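Local coordinates for protein ABC-type amino acid transport system, permease component (Caldanaerobacter subterraneus subsp. tengcongensis MB4, PDB 4YMU) that probably carries amino acids across the cell membrane as the transmembrane subunit of an ABC importer, and holds bound arginine in a pocket within its helices, at residues C[65-70]-C[160-165]; C[72-77]-C[83-88]; C[96-101]-C[154-159]. All blocks are in the same frame, centred on the assembly; numbering follows the deposited sequence.

Interaction 1 of 3, residues C[65-70]-C[160-165]; sequences TPLLVQ and SAIVSV. With ARG (arginine), chain I.
Leu-67 and Leu-68 meet Ile-162 through aliphatic carbons alone, and the flat group beside them belongs to the ligand, the carboxylate of bound arginine (chain I). Leu-67 N lies close to the plane of that carboxylate and donates to OXT at 2.8 Å with an N-H...O angle of 162°, a nearly straight bond. Leu-67 CB lies beside the same OXT, 3.2 Å away. Its side chain then turns from the carboxylate toward 160-165, with CG roughly anti to the backbone N (chi1 -152°), and CD1 comes to rest 3.9 Å from Ile-162 CG2; the two side chains run past each other in opposite directions. The longer branch of Ile-162, CG1 to CD1, makes the closer contact: CD1 reaches 3.4 Å from Leu-68 CG and also packs on Leu-68 CB and CD2, covering the root of that side chain. Val-165 adds a looser touch, CG2 to Leu-68 CD2 at 4.3 Å. The geometry is that of a helix N terminus used as an anion site: Pro-66 is the N-cap of helix 67-75, Leu-67 supplies an amide from its first turn, and the helix end would probably favour the negative carboxylate. Ile-162 belongs to a short 3-10 segment following helix 129-160, in which Val-163 N bonds to Ser-160 O at 3.0 Å. Leu-67 also rests on Leu-95 and Asn-98 of helix 87-112. Beyond Leu-68 stands Ser-164 of the second subunit, and Pro-66 packs on Tyr-196 of that subunit.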
loop_
_atom_site.group_PDB
_atom_site.type_symbol
_atom_site.label_atom_id
_atom_site.label_comp_id
_atom_site.label_asym_id
_atom_site.label_seq_id
_atom_site.Cartn_x
_atom_site.Cartn_y
_atom_site.Cartn_z
ATOM N N THR C 65 -11.159 10.129 -22.790
ATOM C CA THR C 65 -12.179 10.748 -23.633
ATOM C C THR C 65 -13.599 10.331 -23.179
ATOM O O THR C 65 -13.816 9.188 -22.778
ATOM C CB THR C 65 -11.876 10.375 -25.112
ATOM O OG1 THR C 65 -12.047 11.514 -25.955
ATOM C CG2 THR C 65 -12.690 9.191 -25.587
ATOM N N PRO C 66 -14.567 11.265 -23.202
ATOM C CA PRO C 66 -15.879 10.992 -22.585
ATOM C C PRO C 66 -16.681 9.853 -23.232
ATOM O O PRO C 66 -16.657 9.685 -24.466
ATOM C CB PRO C 66 -16.628 12.324 -22.740
ATOM C CG PRO C 66 -15.559 13.353 -22.887
ATOM C CD PRO C 66 -14.473 12.658 -23.672
ATOM N N LEU C 67 -17.369 9.074 -22.393
ATOM C CA LEU C 67 -18.232 7.984 -22.857
ATOM C C LEU C 67 -19.329 8.527 -23.789
ATOM O O LEU C 67 -19.676 7.884 -24.770
ATOM C CB LEU C 67 -18.894 7.291 -21.664
ATOM C CG LEU C 67 -19.317 5.814 -21.705
ATOM C CD1 LEU C 67 -20.635 5.611 -20.973
ATOM C CD2 LEU C 67 -19.351 5.198 -23.089
ATOM N N LEU C 68 -19.891 9.688 -23.450
ATOM C CA LEU C 68 -20.958 10.307 -24.240
ATOM C C LEU C 68 -20.485 10.478 -25.671
ATOM O O LEU C 68 -21.138 9.999 -26.621
ATOM C CB LEU C 68 -21.328 11.682 -23.674
ATOM C CG LEU C 68 -22.780 12.186 -23.700
ATOM C CD1 LEU C 68 -22.822 13.699 -23.834
ATOM C CD2 LEU C 68 -23.640 11.515 -24.767
ATOM N N VAL C 69 -19.336 11.137 -25.817
ATOM C CA VAL C 69 -18.771 11.395 -27.131
ATOM C C VAL C 69 -18.592 10.110 -27.949
ATOM O O VAL C 69 -18.856 10.096 -29.143
ATOM C CB VAL C 69 -17.478 12.231 -27.041
ATOM C CG1 VAL C 69 -16.757 12.299 -28.368
ATOM C CG2 VAL C 69 -17.789 13.629 -26.516
ATOM N N GLN C 70 -18.238 9.016 -27.291
ATOM C CA GLN C 70 -18.084 7.731 -27.974
ATOM C C GLN C 70 -19.439 7.193 -28.427
ATOM O O GLN C 70 -19.572 6.675 -29.550
ATOM C CB GLN C 70 -17.384 6.719 -27.063
ATOM C CG GLN C 70 -15.937 7.078 -26.740
ATOM C CD GLN C 70 -15.385 6.391 -25.473
ATOM O OE1 GLN C 70 -14.540 6.949 -24.775
ATOM N NE2 GLN C 70 -15.868 5.188 -25.182
ATOM N N SER C 160 -24.451 3.238 -17.851
ATOM C CA SER C 160 -25.333 2.824 -18.929
ATOM C C SER C 160 -26.574 3.724 -19.036
ATOM O O SER C 160 -27.213 3.776 -20.080
ATOM C CB SER C 160 -25.765 1.380 -18.720
ATOM O OG SER C 160 -26.668 1.302 -17.633
ATOM N N ALA C 161 -26.896 4.456 -17.974
ATOM C CA ALA C 161 -28.015 5.398 -17.998
ATOM C C ALA C 161 -27.891 6.381 -19.161
ATOM O O ALA C 161 -28.852 7.063 -19.516
ATOM C CB ALA C 161 -28.110 6.158 -16.691
ATOM N N ILE C 162 -26.705 6.453 -19.752
ATOM C CA ILE C 162 -26.444 7.430 -20.789
ATOM C C ILE C 162 -27.010 7.023 -22.158
ATOM O O ILE C 162 -27.071 7.840 -23.072
ATOM C CB ILE C 162 -24.952 7.725 -20.900
ATOM C CG1 ILE C 162 -24.744 9.167 -21.341
ATOM C CG2 ILE C 162 -24.236 6.716 -21.819
ATOM C CD1 ILE C 162 -23.334 9.423 -21.718
ATOM N N VAL C 163 -27.444 5.775 -22.300
ATOM C CA VAL C 163 -28.050 5.364 -23.554
ATOM C C VAL C 163 -29.511 5.813 -23.589
ATOM O O VAL C 163 -30.235 5.539 -24.549
ATOM C CB VAL C 163 -27.977 3.845 -23.761
ATOM C CG1 VAL C 163 -26.541 3.377 -23.613
ATOM C CG2 VAL C 163 -28.893 3.129 -22.763
ATOM N N SER C 164 -29.948 6.482 -22.527
ATOM C CA SER C 164 -31.289 7.015 -22.500
ATOM C C SER C 164 -31.361 8.167 -23.507
ATOM O O SER C 164 -32.338 8.287 -24.246
ATOM C CB SER C 164 -31.675 7.485 -21.098
ATOM O OG SER C 164 -31.188 8.791 -20.843
ATOM N N VAL C 165 -30.314 8.992 -23.560
ATOM C CA VAL C 165 -30.305 10.165 -24.438
ATOM C C VAL C 165 -30.347 9.804 -25.928
ATOM O O VAL C 165 -30.598 10.658 -26.780
ATOM C CB VAL C 165 -29.081 11.081 -24.182
ATOM C CG1 VAL C 165 -28.896 11.358 -22.691
ATOM C CG2 VAL C 165 -27.841 10.475 -24.792
HETATM N N ARG I . -18.233 8.864 -17.101
HETATM C CA ARG I . -16.778 8.908 -17.255
HETATM C C ARG I . -16.361 9.077 -18.706
HETATM O O ARG I . -15.177 9.293 -18.995
HETATM C CB ARG I . -16.129 7.637 -16.715
HETATM C CG ARG I . -16.379 6.399 -17.535
HETATM C CD ARG I . -15.875 5.180 -16.781
HETATM N NE ARG I . -15.888 3.973 -17.596
HETATM C CZ ARG I . -15.694 2.750 -17.120
HETATM N NH1 ARG I . -15.723 1.707 -17.941
HETATM N NH2 ARG I . -15.481 2.569 -15.821
HETATM O OXT ARG I . -17.194 8.973 -19.607
#

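Interaction 2 of 3, residues C[72-77]-C[83-88]; sequences LLIYNG and MNIPAF
Tyr-75 extends its ring from helix 67-75 onto the backbone of Ile-85, Pro-86 and Ala-87. From CB the side chain leaves with CG anti to the backbone N (chi1 -169°), which carries the ring across to 83-88 although the CB itself does not point there. Past CG, the ring touches along one flank: CD2 lies 3.8 Å from Ile-85 O, and CE2, the next atom outward, comes closer to that oxygen at 3.5 Å. CE2 also meets Pro-86 O at 4.2 Å, an oxygen that sits at the ring edge near its plane, and Ala-87 CA at 4.3 Å from an oblique direction. One ring corner therefore serves three successive residues, by van der Waals contact with their backbone. A second patch lies beside it. Ile-85 CD1 abuts Ile-74, 3.6 Å from its carbonyl O and 3.7 Å from its CG2, with the two isoleucine side chains crossing at about a right angle. Ile-85 reaches this place with CG1 turned only 20° from the backbone N, nearer eclipsed than staggered, and an extended outer chain. The two patches join helix 67-75 to the linker that leads into helix 87-112: Tyr-75 belongs to one helix, while Pro-86 is the N-cap of the next. Ile-74 goes on to pack against Ser-93 and Ala-94, and Tyr-75 against Ala-90, so helix 67-75 packs against the first turns of helix 87-112; Ile-166, in the loop after helix 129-160, touches both Tyr-75 and Ala-87, and Asn-76 packs on Tyr-185 of the second subunit.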
loop_
_atom_site.group_PDB
_atom_site.type_symbol
_atom_site.label_atom_id
_atom_site.label_comp_id
_atom_site.label_asym_id
_atom_site.label_seq_id
_atom_site.Cartn_x
_atom_site.Cartn_y
_atom_site.Cartn_z
ATOM N N LEU C 72 -22.285 8.918 -29.067
ATOM C CA LEU C 72 -22.769 9.734 -30.172
ATOM C C LEU C 72 -21.948 9.498 -31.441
ATOM O O LEU C 72 -22.506 9.411 -32.542
ATOM C CB LEU C 72 -22.715 11.212 -29.786
ATOM C CG LEU C 72 -23.446 11.558 -28.493
ATOM C CD1 LEU C 72 -23.423 13.047 -28.267
ATOM C CD2 LEU C 72 -24.859 11.027 -28.506
ATOM N N LEU C 73 -20.635 9.356 -31.278
ATOM C CA LEU C 73 -19.755 9.115 -32.413
ATOM C C LEU C 73 -20.215 7.865 -33.127
ATOM O O LEU C 73 -20.293 7.854 -34.350
ATOM C CB LEU C 73 -18.296 8.965 -31.987
ATOM C CG LEU C 73 -17.322 8.728 -33.146
ATOM C CD1 LEU C 73 -17.224 9.974 -33.983
ATOM C CD2 LEU C 73 -15.938 8.310 -32.664
ATOM N N ILE C 74 -20.564 6.826 -32.374
ATOM C CA ILE C 74 -21.076 5.639 -33.032
ATOM C C ILE C 74 -22.479 5.886 -33.617
ATOM O O ILE C 74 -22.753 5.529 -34.770
ATOM C CB ILE C 74 -21.115 4.414 -32.118
ATOM C CG1 ILE C 74 -19.705 4.039 -31.642
ATOM C CG2 ILE C 74 -21.763 3.238 -32.859
ATOM C CD1 ILE C 74 -19.676 2.802 -30.775
ATOM N N TYR C 75 -23.363 6.488 -32.826
ATOM C CA TYR C 75 -24.766 6.627 -33.213
ATOM C C TYR C 75 -24.998 7.688 -34.299
ATOM O O TYR C 75 -25.384 7.369 -35.412
ATOM C CB TYR C 75 -25.634 6.907 -31.985
ATOM C CG TYR C 75 -27.118 6.801 -32.246
ATOM C CD1 TYR C 75 -27.931 7.932 -32.238
ATOM C CD2 TYR C 75 -27.714 5.565 -32.491
ATOM C CE1 TYR C 75 -29.308 7.835 -32.467
ATOM C CE2 TYR C 75 -29.087 5.458 -32.733
ATOM C CZ TYR C 75 -29.874 6.599 -32.718
ATOM O OH TYR C 75 -31.225 6.505 -32.947
ATOM N N ASN C 76 -24.761 8.947 -33.963
ATOM C CA ASN C 76 -24.913 10.032 -34.916
ATOM C C ASN C 76 -23.821 10.031 -35.982
ATOM O O ASN C 76 -24.098 10.169 -37.170
ATOM C CB ASN C 76 -24.898 11.365 -34.180
ATOM C CG ASN C 76 -26.083 11.524 -33.250
ATOM O OD1 ASN C 76 -27.032 10.736 -33.312
ATOM N ND2 ASN C 76 -26.043 12.545 -32.384
ATOM N N GLY C 77 -22.578 9.852 -35.561
ATOM C CA GLY C 77 -21.455 9.994 -36.465
ATOM C C GLY C 77 -21.420 8.983 -37.591
ATOM O O GLY C 77 -20.758 9.202 -38.604
ATOM N N MET C 83 -25.559 4.489 -42.392
ATOM C CA MET C 83 -25.645 3.544 -41.296
ATOM C C MET C 83 -26.799 3.941 -40.392
ATOM O O MET C 83 -26.919 5.105 -39.996
ATOM C CB MET C 83 -24.344 3.591 -40.513
ATOM C CG MET C 83 -23.117 3.359 -41.376
ATOM S SD MET C 83 -22.586 1.639 -41.401
ATOM C CE MET C 83 -22.177 1.412 -39.669
ATOM N N ASN C 84 -27.640 2.973 -40.053
ATOM C CA ASN C 84 -28.757 3.233 -39.160
ATOM C C ASN C 84 -28.839 2.146 -38.113
ATOM O O ASN C 84 -29.822 1.406 -38.042
ATOM C CB ASN C 84 -30.070 3.342 -39.936
ATOM C CG ASN C 84 -30.243 4.698 -40.600
ATOM O OD1 ASN C 84 -30.104 5.742 -39.951
ATOM N ND2 ASN C 84 -30.548 4.693 -41.895
ATOM N N ILE C 85 -27.788 2.071 -37.298
ATOM C CA ILE C 85 -27.681 1.086 -36.236
ATOM C C ILE C 85 -28.631 1.438 -35.106
ATOM O O ILE C 85 -28.656 2.588 -34.645
ATOM C CB ILE C 85 -26.232 1.020 -35.703
ATOM C CG1 ILE C 85 -25.482 2.309 -36.064
ATOM C CG2 ILE C 85 -25.504 -0.176 -36.297
ATOM C CD1 ILE C 85 -24.026 2.322 -35.650
ATOM N N PRO C 86 -29.404 0.436 -34.645
ATOM C CA PRO C 86 -30.387 0.558 -33.557
ATOM C C PRO C 86 -29.784 1.193 -32.293
ATOM O O PRO C 86 -28.558 1.288 -32.188
ATOM C CB PRO C 86 -30.782 -0.899 -33.278
ATOM C CG PRO C 86 -30.500 -1.631 -34.538
ATOM C CD PRO C 86 -29.338 -0.934 -35.190
ATOM N N ALA C 87 -30.613 1.609 -31.342
ATOM C CA ALA C 87 -30.075 2.230 -30.140
ATOM C C ALA C 87 -29.328 1.194 -29.287
ATOM O O ALA C 87 -28.287 1.478 -28.683
ATOM C CB ALA C 87 -31.178 2.886 -29.338
ATOM N N PHE C 88 -29.856 -0.021 -29.284
ATOM C CA PHE C 88 -29.350 -1.076 -28.435
ATOM C C PHE C 88 -27.932 -1.420 -28.838
ATOM O O PHE C 88 -27.027 -1.361 -28.006
ATOM C CB PHE C 88 -30.243 -2.306 -28.551
ATOM C CG PHE C 88 -29.790 -3.463 -27.723
ATOM C CD1 PHE C 88 -29.846 -3.408 -26.340
ATOM C CD2 PHE C 88 -29.315 -4.613 -28.329
ATOM C CE1 PHE C 88 -29.436 -4.479 -25.572
ATOM C CE2 PHE C 88 -28.899 -5.690 -27.569
ATOM C CZ PHE C 88 -28.955 -5.622 -26.187
#

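Interaction 3 of 3, residues C[96-101]-C[154-159]; sequences AINSSA and IVMLKE. With ARG (arginine), chain I; ARG (arginine), chain J.
Met-156 rests its CE methyl on Ser-99 CB and its sulfur over the guanidinium face of bound arginine (chain I). Its chain is bent twice, at chi2 -66° and chi3 -86°, which sets CE 3.7 Å from Ser-99 CB and SD 3.5 Å from NH1 of that arginine. This methyl contact is the one close pair between the helices; otherwise both segments meet the ligand. Asn-98, its CG anti to the backbone N (chi1 -176°), presents one oxygen to two donors: OD1 accepts from NE at 2.8 Å and from NH1 at 3.0 Å of arginine I, a forked grip that helps set how the guanidinium is turned. Ser-99 OG is hydrogen-bonded to OE2 of Glu-152, itself a residue of the arginine pocket, and that OE2 is a further carboxylate oxygen gripping arginine I. Glu-159 takes the amino group: OE2 lies 2.9 Å from N of arginine I, and OE1 makes a weaker bond to it. The same OE2 accepts from N of a second arginine (chain J) at 2.7 Å, while Lys-158 NZ bonds weakly to O of arginine J, and also to Arg-63 O of the second subunit. A leucine in place of Glu-159 would probably leave both amino groups without this carboxylate, one of the two that link them. The other is Glu-159 of the second subunit, consistent with a paired site at the subunit interface. Such chemistry is consistent with separate groups reading the amino group and the cationic side chain.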
loop_
_atom_site.group_PDB
_atom_site.type_symbol
_atom_site.label_atom_id
_atom_site.label_comp_id
_atom_site.label_asym_id
_atom_site.label_seq_id
_atom_site.Cartn_x
_atom_site.Cartn_y
_atom_site.Cartn_z
ATOM N N ALA C 96 -19.231 -1.414 -24.305
ATOM C CA ALA C 96 -18.262 -2.500 -24.369
ATOM C C ALA C 96 -16.869 -1.996 -24.731
ATOM O O ALA C 96 -15.873 -2.528 -24.249
ATOM C CB ALA C 96 -18.705 -3.588 -25.329
ATOM N N ILE C 97 -16.791 -0.997 -25.602
ATOM C CA ILE C 97 -15.485 -0.453 -25.979
ATOM C C ILE C 97 -14.860 0.307 -24.799
ATOM O O ILE C 97 -13.698 0.047 -24.399
ATOM C CB ILE C 97 -15.588 0.425 -27.249
ATOM C CG1 ILE C 97 -15.598 -0.450 -28.512
ATOM C CG2 ILE C 97 -14.464 1.427 -27.329
ATOM C CD1 ILE C 97 -16.233 0.253 -29.732
ATOM N N ASN C 98 -15.638 1.229 -24.234
ATOM C CA ASN C 98 -15.198 2.002 -23.073
ATOM C C ASN C 98 -14.674 1.063 -21.961
ATOM O O ASN C 98 -13.515 1.164 -21.483
ATOM C CB ASN C 98 -16.376 2.857 -22.591
ATOM C CG ASN C 98 -16.014 3.787 -21.448
ATOM O OD1 ASN C 98 -16.361 3.528 -20.296
ATOM N ND2 ASN C 98 -15.320 4.877 -21.756
ATOM N N SER C 99 -15.527 0.103 -21.618
ATOM C CA SER C 99 -15.215 -0.900 -20.633
ATOM C C SER C 99 -13.989 -1.688 -21.046
ATOM O O SER C 99 -13.230 -2.104 -20.193
ATOM C CB SER C 99 -16.387 -1.853 -20.412
ATOM O OG SER C 99 -16.079 -2.780 -19.379
ATOM N N SER C 100 -13.794 -1.908 -22.342
ATOM C CA SER C 100 -12.646 -2.705 -22.769
ATOM C C SER C 100 -11.370 -1.985 -22.362
ATOM O O SER C 100 -10.423 -2.605 -21.858
ATOM C CB SER C 100 -12.642 -2.950 -24.278
ATOM O OG SER C 100 -12.124 -1.829 -24.970
ATOM N N ALA C 101 -11.340 -0.673 -22.567
ATOM C CA ALA C 101 -10.152 0.068 -22.162
ATOM C C ALA C 101 -9.917 -0.041 -20.643
ATOM O O ALA C 101 -8.803 -0.413 -20.166
ATOM C CB ALA C 101 -10.251 1.510 -22.588
ATOM N N ILE C 154 -20.401 -2.651 -11.490
ATOM C CA ILE C 154 -21.223 -1.765 -10.670
ATOM C C ILE C 154 -21.177 -0.342 -11.217
ATOM O O ILE C 154 -22.206 0.326 -11.313
ATOM C CB ILE C 154 -20.780 -1.777 -9.187
ATOM C CG1 ILE C 154 -21.020 -3.158 -8.565
ATOM C CG2 ILE C 154 -21.499 -0.693 -8.389
ATOM C CD1 ILE C 154 -20.612 -3.253 -7.113
ATOM N N VAL C 155 -19.987 0.099 -11.609
ATOM C CA VAL C 155 -19.801 1.439 -12.150
ATOM C C VAL C 155 -20.547 1.587 -13.486
ATOM O O VAL C 155 -21.164 2.627 -13.764
ATOM C CB VAL C 155 -18.312 1.737 -12.366
ATOM C CG1 VAL C 155 -18.127 3.031 -13.137
ATOM C CG2 VAL C 155 -17.608 1.825 -11.034
ATOM N N MET C 156 -20.494 0.535 -14.298
ATOM C CA MET C 156 -21.103 0.547 -15.609
ATOM C C MET C 156 -22.628 0.602 -15.567
ATOM O O MET C 156 -23.238 1.040 -16.527
ATOM C CB MET C 156 -20.634 -0.661 -16.415
ATOM C CG MET C 156 -19.224 -0.520 -16.941
ATOM S SD MET C 156 -19.078 0.804 -18.165
ATOM C CE MET C 156 -19.543 -0.118 -19.625
ATOM N N LEU C 157 -23.233 0.146 -14.470
ATOM C CA LEU C 157 -24.680 0.260 -14.281
ATOM C C LEU C 157 -25.052 1.727 -14.302
ATOM O O LEU C 157 -25.943 2.150 -15.041
ATOM C CB LEU C 157 -25.119 -0.353 -12.951
ATOM C CG LEU C 157 -25.225 -1.879 -12.929
ATOM C CD1 LEU C 157 -25.768 -2.357 -11.595
ATOM C CD2 LEU C 157 -26.105 -2.376 -14.072
ATOM N N LYS C 158 -24.368 2.505 -13.481
ATOM C CA LYS C 158 -24.584 3.933 -13.490
ATOM C C LYS C 158 -24.258 4.482 -14.880
ATOM O O LYS C 158 -25.023 5.269 -15.443
ATOM C CB LYS C 158 -23.734 4.609 -12.413
ATOM C CG LYS C 158 -24.116 4.196 -11.004
ATOM C CD LYS C 158 -23.459 5.084 -9.947
ATOM C CE LYS C 158 -21.942 4.890 -9.914
ATOM N NZ LYS C 158 -21.260 5.951 -9.101
ATOM N N GLU C 159 -23.154 4.024 -15.456
ATOM C CA GLU C 159 -22.725 4.561 -16.739
ATOM C C GLU C 159 -23.744 4.367 -17.873
ATOM O O GLU C 159 -23.875 5.234 -18.733
ATOM C CB GLU C 159 -21.357 4.007 -17.137
ATOM C CG GLU C 159 -20.205 4.548 -16.291
ATOM C CD GLU C 159 -19.962 6.039 -16.481
ATOM O OE1 GLU C 159 -20.385 6.591 -17.511
ATOM O OE2 GLU C 159 -19.333 6.669 -15.611
HETATM N N ARG I . -18.233 8.864 -17.101
HETATM C CA ARG I . -16.778 8.908 -17.255
HETATM C C ARG I . -16.361 9.077 -18.706
HETATM O O ARG I . -15.177 9.293 -18.995
HETATM C CB ARG I . -16.129 7.637 -16.715
HETATM C CG ARG I . -16.379 6.399 -17.535
HETATM C CD ARG I . -15.875 5.180 -16.781
HETATM N NE ARG I . -15.888 3.973 -17.596
HETATM C CZ ARG I . -15.694 2.750 -17.120
HETATM N NH1 ARG I . -15.723 1.707 -17.941
HETATM N NH2 ARG I . -15.481 2.569 -15.821
HETATM O OXT ARG I . -17.194 8.973 -19.607
HETATM N N ARG J . -20.538 8.861 -14.564
HETATM C CA ARG J . -20.606 8.166 -13.281
HETATM C C ARG J . -21.936 8.417 -12.583
HETATM O O ARG J . -22.289 7.684 -11.651
HETATM C CB ARG J . -19.455 8.600 -12.362
HETATM C CG ARG J . -19.570 10.022 -11.835
HETATM C CD ARG J . -18.302 10.430 -11.133
HETATM N NE ARG J . -18.440 11.699 -10.421
HETATM C CZ ARG J . -17.422 12.360 -9.873
HETATM N NH1 ARG J . -16.192 11.870 -9.962
HETATM N NH2 ARG J . -17.632 13.503 -9.238
HETATM O OXT ARG J . -22.667 9.360 -12.918
#

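From the N terminus, the chain first enters interaction 1 at 65-70, the start of helix 67-75. Segment 72-77, further along that helix, opens interaction 2, which closes almost at once at 83-88, after only five intervening residues. Helix 87-112 continues into 96-101, where interaction 3 opens; its partner 154-159 comes late on helix 129-160, and the next residues, 160-165, complete interaction 1. Interactions 2 and 3 therefore follow one another in series, and both lie within the long loop of interaction 1; none cross. Together they join helices 67-75, 87-112 and 129-160. Interactions 1 and 3 share the chain I arginine, and they touch through Leu-67, their centres about 10 Å apart.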